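Local coordinates for galacto-N-biose/lacto-N-biose I transporter substrate-binding protein (Bifidobacterium longum, PDB 2Z8F) that binds galacto-N-biose and lacto-N-biose I, and here lacto-N-tetraose, as the solute-binding component of an ABC transporter that probably imports these sugars, at residues 131-137 with 245-251; 140-146 with 166-170; 200-204 with 399-403; 282-286 with 357-363. The contacts are given in a common frame with arbitrary orientation. Residues are numbered along the deposited sequence.

Overall arrangement
From the N terminus, the chain reaches strand 132-137 and helix 138-143; the end of that helix meets 166-170, closing the short loop of contact 2. Contact 2 is nested within the larger loop that contact 1 closes when strand 246-250 returns to strand 132-137. Before that closure, 200-204 has already opened contact 3, which closes only at 399-403 and sets strand 199-202 on the last helix, 389-405, so contacts 1 and 3 cross. Contact 4, in series after contact 1 and inside the loop of contact 3, joins the loops before strand 290-294 and before helix 367-380. Contacts 2 and 4 both touch contact 1, while Trp200 packs on Thr362, linking contacts 3 and 4.

Contact 1 (131-137 with 245-251); sequences PLVYFYN and IGTVAAA
An antiparallel beta ladder in the small three-stranded sheet of this periplasmic-binding-protein fold pairs strand 132-137, the central strand, with 246-250, their directions 142° apart and axes 4.5 Å apart. Val133-Ala249 and Phe135-Thr247 are hydrogen-bonded pairs (CA-CA 5.5 Å); Leu132-Ala250, Tyr134-Val248 and Tyr136-Gly246 are non-hydrogen-bonded. Val133 N donates to Ala249 O and Ala249 N to Val133 O, both at 2.9 Å; Phe135 N gives to Thr247 O (2.9 Å) and Thr247 N to Phe135 O (2.8 Å). At the ladder's ends, Ala251 N donates to Pro131 O (2.9 Å) and Asn137 N to Ile245 O (2.8 Å).

The faces differ, and rotamers decide what touches. On one, Leu132 (m, t) places CD2 3.7 Å from CG1 of Val248 (t), and Tyr134 (t) extends along the neighbouring strand until its OH lies 3.7 Å from Gly246 CA; a side chain at Gly246 would collide with this hydroxyl, which bonds Ile170 O. Tyr136 (p) swings away. On the other lie Val133 (m), Thr247 (t), whose OG1 bonds Val248 O and Ser172, and Phe135 (m). Over one face of the Phe135 ring, Ala249 CB makes a CH-pi contact, 3.7 Å from the centroid.

Contact 2 (140-146 with 166-170); sequences EFEKLGI and AGKYI
Two helix ends, each closed by a Schellman motif, lie near each other here, and the end of helix 138-143 packs on the loop that follows helix 153-165. Beyond helix 138-143, Gly145 is the first residue to leave helical angles, its phi of 85° accompanying bonds from Ile146 N to Phe141 O and from Gly145 N to Glu142 O, both 2.9 Å. Helix 153-165 ends in the same fashion at Gly167 (phi 68°), after which Lys168 and Tyr169 run on in extended form before Ile170 turns to phi/psi -98/8.

The backbones stay well apart: Leu144 CA lies 8.2 Å from Ala166 CA, Phe141 CA 8.5 Å from Ile170 CA and Glu140 CA 8.8 Å from Lys168 CA. Side chains span the space. Leu144 (m, t) puts CD2 3.6 Å from Ala166 CB and CD1 4.2 Å from Lys168 CB. Ile170 (p, t) presents CG2, which sits 3.6 Å from Phe141 CE1 and 4.4 Å from Ile146 CD1; chi1 of Phe141 lies between wells at -91°.

At the outer edge, Glu140 (m, m) faces Lys168 (m, m, t, t). Glu140 OE1 and Lys168 NZ, 4.0 Å apart, make a long salt bridge, supplemented by a water 2.6 Å from Lys168 NZ and 3.3 Å from Glu140 OE2. With NZ also bonded to Gly242 O, the ion pair is loose and shared, so close contact between these segments rests mainly on the aliphatic and aromatic groups beneath it.

Contact 3 (200-204 with 399-403); sequences WVVNT and SVDTL
Strand 199-202, part of a two-stranded antiparallel sheet, lies against the C-terminal helix 389-405, a beta hairpin packed on a helix. The segments 200-202 and 399-403 run nearly opposite, 159° between their directions, with axes 9.5 Å apart at closest. Alternate residues of 200-204 face the helix: Trp200 and Val202 in the strand, Thr204 just after it; Val201 and Asn203 point away.

Val202 (t) is the bump at the centre. It enters a hollow walled by Ser399, Val400 and Leu403, one helical turn: its CG1 is 3.7 Å from Ser399 CB, its CB 4.0 Å from Val400 CG2 and its CG2 3.7 Å from Leu403 CD1. Val202 CA lies 6.8 Å from Val400 CA. In return, Leu403 (m, t) is a bump fitted between Val202 and Trp200. Leu403 CD1 sits 3.7 Å from Trp200 CB. With chi1 m and chi2 90°, Trp200 turns a face of its indole to Leu403 CD2, a CH-pi contact 3.9 Å from the five-membered ring's centroid and 12° off its normal. Farther along, Thr204 CG2 approaches Ser399 OG at 3.9 Å.

Polar bonds to the helix are made earlier along it: Thr204 OG1 bonds Phe392 O, and Gln396 bonds Val202 O and Thr204 N, while Ser399 OG bonds Ala395 O and Tyr193 OH. The contact between 200-204 and 399-403 themselves is van der Waals, mostly between apolar groups.

Contact 4 (282-286 with 357-363); sequences GKTGP and NMGDFTY
Two irregular loops, 282-286 and 357-363, meet through a single backbone bridge between Thr284 and Met358 (CA-CA 4.6 Å), their end-to-end directions 40° apart. Gly282 has positive phi (phi/psi 84/2), and Lys283 to Pro286 are extended. Asn357 starts the bridge: its O accepts Thr284 N at 3.0 Å, while Lys283 CA comes within 3.4 Å of Asn357 O. Met358 (t, t, p) follows, with CB 3.9 Å from Thr284 CG2 and SD 3.7 Å from Pro286 CA; CG also lies 3.8 Å from Gly285 C. Next, Gly359 N gives the second bond, 2.9 Å to Thr284 O, so that both backbone bonds converge on Thr284 and straddle Met358. Gly359 O is 3.8 Å from Pro286 CD.

Asp360 turns away. Phe361 (t) brings CB to 4.1 Å from Pro286 CG, though its ring leads away from Pro286 and meets Trp192 edge-to-face. Past Thr362, Tyr363 (m) reaches back, its OH 3.4 Å from Pro286 CG and bonded at 2.7 Å to a water that donates to Pro286 O at 2.9 Å. Pro286 is thus lined by Met358, Phe361 and Tyr363.

Thr284 OG1 bonds Leu132 O, tying this bridge to the sheet of contact 1. The Tyr363 side chain is about 8 Å from the bound N-acetylglucosamine, and Pro286 leads on to strand 290-294 of the other sheet, a placement consistent with the sugar-binding cleft between the two lobes of a periplasmic-binding-protein fold.

Contact 1 (131-137 with 245-251)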
# COMPACT_ATOMS: atom_id res chain seq x y z
N PRO A 131 -3.84 -3.96 -3.50
CA PRO A 131 -4.43 -3.63 -4.80
C PRO A 131 -5.27 -2.38 -4.73
O PRO A 131 -5.96 -2.12 -3.72
CB PRO A 131 -5.33 -4.85 -5.08
CG PRO A 131 -5.66 -5.38 -3.70
CD PRO A 131 -4.40 -5.20 -2.93
N LEU A 132 -5.19 -1.57 -5.78
CA LEU A 132 -6.05 -0.40 -5.87
C LEU A 132 -7.45 -0.72 -6.37
O LEU A 132 -7.66 -1.51 -7.32
CB LEU A 132 -5.38 0.68 -6.74
CG LEU A 132 -4.11 1.27 -6.15
CD1 LEU A 132 -3.14 1.83 -7.21
CD2 LEU A 132 -4.49 2.41 -5.19
N VAL A 133 -8.44 -0.11 -5.72
CA VAL A 133 -9.86 -0.29 -6.06
C VAL A 133 -10.57 1.07 -6.05
O VAL A 133 -9.91 2.11 -5.88
CB VAL A 133 -10.55 -1.31 -5.08
CG1 VAL A 133 -9.93 -2.65 -5.18
CG2 VAL A 133 -10.43 -0.81 -3.59
N TYR A 134 -11.88 1.07 -6.24
CA TYR A 134 -12.65 2.30 -6.31
C TYR A 134 -13.78 2.28 -5.28
O TYR A 134 -14.60 1.36 -5.29
CB TYR A 134 -13.23 2.48 -7.71
CG TYR A 134 -13.94 3.81 -7.91
CD1 TYR A 134 -13.24 5.02 -7.84
CD2 TYR A 134 -15.30 3.86 -8.20
CE1 TYR A 134 -13.90 6.25 -8.03
CE2 TYR A 134 -15.96 5.09 -8.42
CZ TYR A 134 -15.26 6.28 -8.33
OH TYR A 134 -15.92 7.48 -8.53
N PHE A 135 -13.75 3.21 -4.33
CA PHE A 135 -14.83 3.34 -3.35
C PHE A 135 -15.78 4.42 -3.87
O PHE A 135 -15.34 5.50 -4.31
CB PHE A 135 -14.32 3.86 -1.98
CG PHE A 135 -13.40 2.92 -1.21
CD1 PHE A 135 -13.17 1.60 -1.61
CD2 PHE A 135 -12.81 3.36 -0.01
CE1 PHE A 135 -12.32 0.77 -0.87
CE2 PHE A 135 -11.99 2.54 0.75
CZ PHE A 135 -11.73 1.21 0.30
N TYR A 136 -17.08 4.17 -3.76
CA TYR A 136 -18.05 5.20 -4.19
C TYR A 136 -19.36 5.08 -3.43
O TYR A 136 -19.74 3.98 -2.99
CB TYR A 136 -18.31 5.17 -5.72
CG TYR A 136 -19.07 3.95 -6.14
CD1 TYR A 136 -20.44 4.02 -6.47
CD2 TYR A 136 -18.45 2.71 -6.19
CE1 TYR A 136 -21.15 2.88 -6.83
CE2 TYR A 136 -19.15 1.57 -6.54
CZ TYR A 136 -20.49 1.66 -6.86
OH TYR A 136 -21.14 0.49 -7.19
N ASN A 137 -20.05 6.22 -3.29
CA ASN A 137 -21.38 6.23 -2.67
C ASN A 137 -22.44 6.03 -3.74
O ASN A 137 -22.76 6.94 -4.50
CB ASN A 137 -21.62 7.50 -1.87
CG ASN A 137 -22.95 7.46 -1.13
OD1 ASN A 137 -23.94 7.03 -1.69
ND2 ASN A 137 -22.96 7.88 0.13
N ILE A 245 -17.56 11.65 -2.90
CA ILE A 245 -18.50 10.54 -3.05
C ILE A 245 -17.89 9.40 -3.88
O ILE A 245 -18.53 8.38 -4.13
CB ILE A 245 -19.87 10.97 -3.63
CG1 ILE A 245 -19.72 11.71 -4.97
CG2 ILE A 245 -20.59 11.87 -2.61
CD1 ILE A 245 -21.03 11.86 -5.73
N GLY A 246 -16.65 9.58 -4.28
CA GLY A 246 -15.96 8.52 -5.00
C GLY A 246 -14.48 8.77 -4.98
O GLY A 246 -14.03 9.93 -5.06
N THR A 247 -13.68 7.70 -4.92
CA THR A 247 -12.22 7.85 -4.99
C THR A 247 -11.53 6.50 -5.21
O THR A 247 -12.05 5.45 -4.82
CB THR A 247 -11.60 8.53 -3.70
OG1 THR A 247 -10.19 8.73 -3.88
CG2 THR A 247 -11.83 7.68 -2.48
N VAL A 248 -10.38 6.55 -5.87
CA VAL A 248 -9.45 5.44 -5.82
C VAL A 248 -8.99 5.28 -4.37
O VAL A 248 -8.85 6.26 -3.63
CB VAL A 248 -8.23 5.70 -6.72
CG1 VAL A 248 -7.15 4.64 -6.53
CG2 VAL A 248 -8.66 5.82 -8.19
N ALA A 249 -8.81 4.03 -3.97
CA ALA A 249 -8.29 3.73 -2.65
C ALA A 249 -7.50 2.43 -2.69
O ALA A 249 -7.87 1.54 -3.45
CB ALA A 249 -9.46 3.60 -1.66
N ALA A 250 -6.44 2.34 -1.90
CA ALA A 250 -5.80 1.03 -1.65
C ALA A 250 -6.76 0.17 -0.83
O ALA A 250 -7.48 0.68 0.01
CB ALA A 250 -4.46 1.21 -0.92
N ALA A 251 -6.81 -1.13 -1.09
CA ALA A 251 -7.78 -2.00 -0.39
C ALA A 251 -7.67 -1.91 1.15
O ALA A 251 -8.70 -1.97 1.86
CB ALA A 251 -7.68 -3.48 -0.88

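Contact 2 (140-146 with 166-170)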
# COMPACT_ATOMS: atom_id res chain seq x y z
N GLU A 140 -25.47 8.46 -3.82
CA GLU A 140 -25.15 9.79 -4.33
C GLU A 140 -24.92 9.75 -5.85
O GLU A 140 -25.26 10.70 -6.56
CB GLU A 140 -23.95 10.40 -3.61
CG GLU A 140 -24.16 10.59 -2.09
CD GLU A 140 -25.07 11.76 -1.71
OE1 GLU A 140 -25.58 12.50 -2.60
OE2 GLU A 140 -25.28 11.95 -0.49
N PHE A 141 -24.34 8.66 -6.35
CA PHE A 141 -24.21 8.47 -7.79
C PHE A 141 -25.59 8.49 -8.44
O PHE A 141 -25.78 9.11 -9.47
CB PHE A 141 -23.48 7.16 -8.15
CG PHE A 141 -21.98 7.31 -8.29
CD1 PHE A 141 -21.23 7.93 -7.30
CD2 PHE A 141 -21.31 6.79 -9.40
CE1 PHE A 141 -19.86 8.08 -7.40
CE2 PHE A 141 -19.90 6.94 -9.51
CZ PHE A 141 -19.18 7.57 -8.51
N GLU A 142 -26.53 7.78 -7.83
CA GLU A 142 -27.90 7.69 -8.35
C GLU A 142 -28.57 9.06 -8.40
O GLU A 142 -29.19 9.40 -9.40
CB GLU A 142 -28.72 6.68 -7.56
CG GLU A 142 -28.18 5.23 -7.66
CD GLU A 142 -28.44 4.56 -9.02
OE1 GLU A 142 -29.43 4.96 -9.70
OE2 GLU A 142 -27.67 3.62 -9.38
N LYS A 143 -28.39 9.84 -7.35
CA LYS A 143 -28.96 11.19 -7.28
C LYS A 143 -28.45 12.09 -8.42
O LYS A 143 -29.15 13.02 -8.85
CB LYS A 143 -28.71 11.83 -5.92
CG LYS A 143 -29.57 11.21 -4.82
CD LYS A 143 -29.18 11.65 -3.40
CE LYS A 143 -30.07 10.93 -2.36
NZ LYS A 143 -29.60 11.06 -0.95
N LEU A 144 -27.23 11.80 -8.90
CA LEU A 144 -26.61 12.58 -9.96
C LEU A 144 -26.88 11.99 -11.34
O LEU A 144 -26.46 12.54 -12.35
CB LEU A 144 -25.09 12.70 -9.75
CG LEU A 144 -24.59 13.55 -8.59
CD1 LEU A 144 -23.15 13.20 -8.27
CD2 LEU A 144 -24.73 15.06 -8.88
N GLY A 145 -27.56 10.85 -11.37
CA GLY A 145 -27.92 10.22 -12.63
C GLY A 145 -26.83 9.34 -13.19
O GLY A 145 -26.92 8.88 -14.33
N ILE A 146 -25.79 9.10 -12.38
CA ILE A 146 -24.69 8.21 -12.77
C ILE A 146 -25.07 6.78 -12.39
O ILE A 146 -24.89 6.35 -11.25
CB ILE A 146 -23.33 8.62 -12.12
CG1 ILE A 146 -23.02 10.11 -12.35
CG2 ILE A 146 -22.19 7.75 -12.67
CD1 ILE A 146 -21.94 10.67 -11.40
N ALA A 166 -22.39 20.09 -9.38
CA ALA A 166 -23.28 19.90 -8.23
C ALA A 166 -22.56 19.94 -6.88
O ALA A 166 -23.14 19.60 -5.84
CB ALA A 166 -24.05 18.59 -8.39
N GLY A 167 -21.30 20.36 -6.87
CA GLY A 167 -20.54 20.41 -5.62
C GLY A 167 -20.21 19.04 -5.01
O GLY A 167 -19.97 18.94 -3.79
N LYS A 168 -20.19 18.01 -5.85
CA LYS A 168 -19.81 16.65 -5.44
C LYS A 168 -18.54 16.26 -6.21
O LYS A 168 -18.29 16.81 -7.29
CB LYS A 168 -20.90 15.65 -5.78
CG LYS A 168 -22.24 15.84 -5.04
CD LYS A 168 -22.08 15.57 -3.56
CE LYS A 168 -23.43 15.27 -2.92
NZ LYS A 168 -23.30 15.53 -1.47
N TYR A 169 -17.77 15.33 -5.68
CA TYR A 169 -16.53 14.90 -6.36
C TYR A 169 -16.46 13.39 -6.39
O TYR A 169 -16.58 12.75 -5.35
CB TYR A 169 -15.29 15.55 -5.70
CG TYR A 169 -15.49 17.06 -5.66
CD1 TYR A 169 -15.29 17.84 -6.80
CD2 TYR A 169 -16.01 17.68 -4.51
CE1 TYR A 169 -15.55 19.23 -6.78
CE2 TYR A 169 -16.28 19.07 -4.49
CZ TYR A 169 -16.05 19.84 -5.63
OH TYR A 169 -16.29 21.20 -5.63
N ILE A 170 -16.33 12.82 -7.59
CA ILE A 170 -16.23 11.38 -7.73
C ILE A 170 -14.76 10.91 -7.87
O ILE A 170 -14.51 9.74 -8.14
CB ILE A 170 -17.10 10.82 -8.88
CG1 ILE A 170 -16.62 11.31 -10.26
CG2 ILE A 170 -18.59 11.18 -8.64
CD1 ILE A 170 -17.28 10.54 -11.48
O HOH W 1 -25.19 15.10 0.33

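Contact 3 (200-204 with 399-403)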
# COMPACT_ATOMS: atom_id res chain seq x y z
N TRP A 200 20.75 -1.15 -14.33
CA TRP A 200 19.33 -0.85 -14.37
C TRP A 200 18.94 -0.06 -15.61
O TRP A 200 19.70 0.80 -16.09
CB TRP A 200 18.98 0.00 -13.16
CG TRP A 200 18.96 -0.76 -11.89
CD1 TRP A 200 20.00 -0.97 -11.04
CD2 TRP A 200 17.83 -1.44 -11.32
NE1 TRP A 200 19.59 -1.73 -9.96
CE2 TRP A 200 18.26 -2.04 -10.12
CE3 TRP A 200 16.49 -1.60 -11.71
CZ2 TRP A 200 17.41 -2.80 -9.30
CZ3 TRP A 200 15.64 -2.35 -10.90
CH2 TRP A 200 16.10 -2.94 -9.71
N VAL A 201 17.73 -0.32 -16.10
CA VAL A 201 17.08 0.51 -17.11
C VAL A 201 15.80 1.09 -16.51
O VAL A 201 14.97 0.35 -15.97
CB VAL A 201 16.75 -0.29 -18.39
CG1 VAL A 201 16.05 0.60 -19.43
CG2 VAL A 201 18.03 -0.86 -18.96
N VAL A 202 15.68 2.41 -16.61
CA VAL A 202 14.60 3.16 -15.97
C VAL A 202 13.77 3.81 -17.07
O VAL A 202 14.33 4.47 -17.96
CB VAL A 202 15.18 4.28 -15.08
CG1 VAL A 202 14.04 5.14 -14.45
CG2 VAL A 202 16.09 3.69 -14.03
N ASN A 203 12.45 3.62 -17.02
CA ASN A 203 11.54 4.44 -17.81
C ASN A 203 10.23 4.61 -17.06
O ASN A 203 9.38 3.71 -17.06
CB ASN A 203 11.28 3.85 -19.19
CG ASN A 203 10.25 4.65 -19.98
OD1 ASN A 203 9.97 5.84 -19.69
ND2 ASN A 203 9.69 4.01 -21.01
N THR A 204 10.10 5.75 -16.36
CA THR A 204 8.89 6.06 -15.61
C THR A 204 7.86 6.80 -16.43
O THR A 204 6.84 7.26 -15.89
CB THR A 204 9.23 6.92 -14.37
OG1 THR A 204 9.73 8.19 -14.80
CG2 THR A 204 10.28 6.25 -13.55
N SER A 399 14.88 8.83 -10.16
CA SER A 399 15.17 7.40 -10.17
C SER A 399 16.61 7.16 -10.62
O SER A 399 17.38 6.49 -9.93
CB SER A 399 14.22 6.66 -11.11
OG SER A 399 12.86 6.69 -10.67
N VAL A 400 16.97 7.70 -11.79
CA VAL A 400 18.33 7.55 -12.27
C VAL A 400 19.37 8.11 -11.27
O VAL A 400 20.36 7.44 -10.94
CB VAL A 400 18.48 8.19 -13.66
CG1 VAL A 400 19.94 8.16 -14.06
CG2 VAL A 400 17.58 7.45 -14.68
N ASP A 401 19.13 9.31 -10.74
CA ASP A 401 20.05 9.94 -9.80
C ASP A 401 20.22 9.09 -8.54
O ASP A 401 21.32 8.93 -8.01
CB ASP A 401 19.57 11.34 -9.41
CG ASP A 401 19.61 12.34 -10.57
OD1 ASP A 401 20.13 11.98 -11.63
OD2 ASP A 401 19.08 13.46 -10.39
N THR A 402 19.11 8.55 -8.05
CA THR A 402 19.13 7.80 -6.80
C THR A 402 19.93 6.49 -6.96
O THR A 402 20.72 6.15 -6.11
CB THR A 402 17.70 7.57 -6.29
OG1 THR A 402 17.06 8.84 -6.06
CG2 THR A 402 17.70 6.77 -4.97
N LEU A 403 19.73 5.80 -8.08
CA LEU A 403 20.48 4.57 -8.37
C LEU A 403 21.98 4.88 -8.40
O LEU A 403 22.78 4.17 -7.78
CB LEU A 403 20.03 3.99 -9.72
CG LEU A 403 18.67 3.29 -9.68
CD1 LEU A 403 18.16 3.00 -11.09
CD2 LEU A 403 18.75 1.99 -8.87

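Contact 4 (282-286 with 357-363)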
# COMPACT_ATOMS: atom_id res chain seq x y z
N GLY A 282 -7.70 -3.12 -17.79
CA GLY A 282 -8.28 -4.22 -17.02
C GLY A 282 -7.44 -4.72 -15.85
O GLY A 282 -7.84 -5.70 -15.18
N LYS A 283 -6.29 -4.09 -15.60
CA LYS A 283 -5.43 -4.45 -14.48
C LYS A 283 -5.53 -3.39 -13.41
O LYS A 283 -5.94 -2.27 -13.68
CB LYS A 283 -3.95 -4.57 -14.88
CG LYS A 283 -3.60 -5.65 -15.94
CD LYS A 283 -3.90 -7.05 -15.47
CE LYS A 283 -2.69 -7.76 -14.88
NZ LYS A 283 -2.97 -9.24 -14.78
N THR A 284 -5.14 -3.75 -12.20
CA THR A 284 -4.88 -2.72 -11.17
C THR A 284 -3.39 -2.77 -10.81
O THR A 284 -2.61 -3.51 -11.41
CB THR A 284 -5.82 -2.88 -9.97
OG1 THR A 284 -5.63 -1.76 -9.10
CG2 THR A 284 -5.59 -4.18 -9.22
N GLY A 285 -2.98 -1.98 -9.83
CA GLY A 285 -1.59 -1.93 -9.47
C GLY A 285 -1.48 -1.84 -7.96
O GLY A 285 -2.51 -1.61 -7.32
N PRO A 286 -0.26 -2.04 -7.43
CA PRO A 286 -0.00 -2.05 -6.00
C PRO A 286 0.15 -0.65 -5.42
O PRO A 286 0.82 0.21 -6.00
CB PRO A 286 1.33 -2.82 -5.89
CG PRO A 286 2.07 -2.45 -7.18
CD PRO A 286 0.97 -2.33 -8.21
N ASN A 357 -5.81 -9.46 -10.18
CA ASN A 357 -5.68 -8.69 -11.42
C ASN A 357 -4.62 -7.60 -11.28
O ASN A 357 -4.58 -6.66 -12.07
CB ASN A 357 -7.01 -8.02 -11.77
CG ASN A 357 -8.00 -8.97 -12.39
OD1 ASN A 357 -7.62 -9.95 -13.05
ND2 ASN A 357 -9.28 -8.67 -12.23
N MET A 358 -3.80 -7.70 -10.24
CA MET A 358 -2.82 -6.65 -9.95
C MET A 358 -1.51 -6.92 -10.68
O MET A 358 -0.90 -8.00 -10.54
CB MET A 358 -2.59 -6.58 -8.43
CG MET A 358 -1.53 -5.61 -8.00
SD MET A 358 -1.65 -5.35 -6.22
CE MET A 358 -0.98 -6.89 -5.62
N GLY A 359 -1.04 -5.92 -11.43
CA GLY A 359 0.27 -6.05 -12.10
C GLY A 359 1.48 -6.15 -11.19
O GLY A 359 1.52 -5.56 -10.10
N ASP A 360 2.47 -6.93 -11.64
CA ASP A 360 3.74 -7.03 -10.93
C ASP A 360 4.50 -5.73 -11.16
O ASP A 360 4.43 -5.15 -12.25
CB ASP A 360 4.59 -8.14 -11.54
CG ASP A 360 4.04 -9.53 -11.27
OD1 ASP A 360 3.37 -9.73 -10.25
OD2 ASP A 360 4.32 -10.45 -12.09
N PHE A 361 5.26 -5.30 -10.16
CA PHE A 361 6.01 -4.04 -10.26
C PHE A 361 7.29 -4.09 -9.43
O PHE A 361 7.26 -4.09 -8.20
CB PHE A 361 5.14 -2.84 -9.80
CG PHE A 361 5.72 -1.48 -10.16
CD1 PHE A 361 5.39 -0.87 -11.38
CD2 PHE A 361 6.62 -0.82 -9.30
CE1 PHE A 361 5.92 0.38 -11.73
CE2 PHE A 361 7.13 0.46 -9.64
CZ PHE A 361 6.77 1.06 -10.85
N THR A 362 8.43 -4.17 -10.11
CA THR A 362 9.73 -4.10 -9.46
C THR A 362 9.99 -2.68 -8.96
O THR A 362 9.80 -1.73 -9.72
CB THR A 362 10.85 -4.55 -10.45
OG1 THR A 362 10.65 -5.93 -10.77
CG2 THR A 362 12.25 -4.36 -9.84
N TYR A 363 10.38 -2.54 -7.69
CA TYR A 363 10.83 -1.26 -7.15
C TYR A 363 12.35 -1.19 -7.07
O TYR A 363 12.98 -2.03 -6.42
CB TYR A 363 10.24 -1.01 -5.76
CG TYR A 363 8.75 -0.87 -5.77
CD1 TYR A 363 8.13 0.37 -5.98
CD2 TYR A 363 7.93 -2.01 -5.61
CE1 TYR A 363 6.74 0.50 -5.99
CE2 TYR A 363 6.55 -1.90 -5.62
CZ TYR A 363 5.95 -0.67 -5.82
OH TYR A 363 4.58 -0.58 -5.82
O HOH W 2 3.28 1.73 -5.96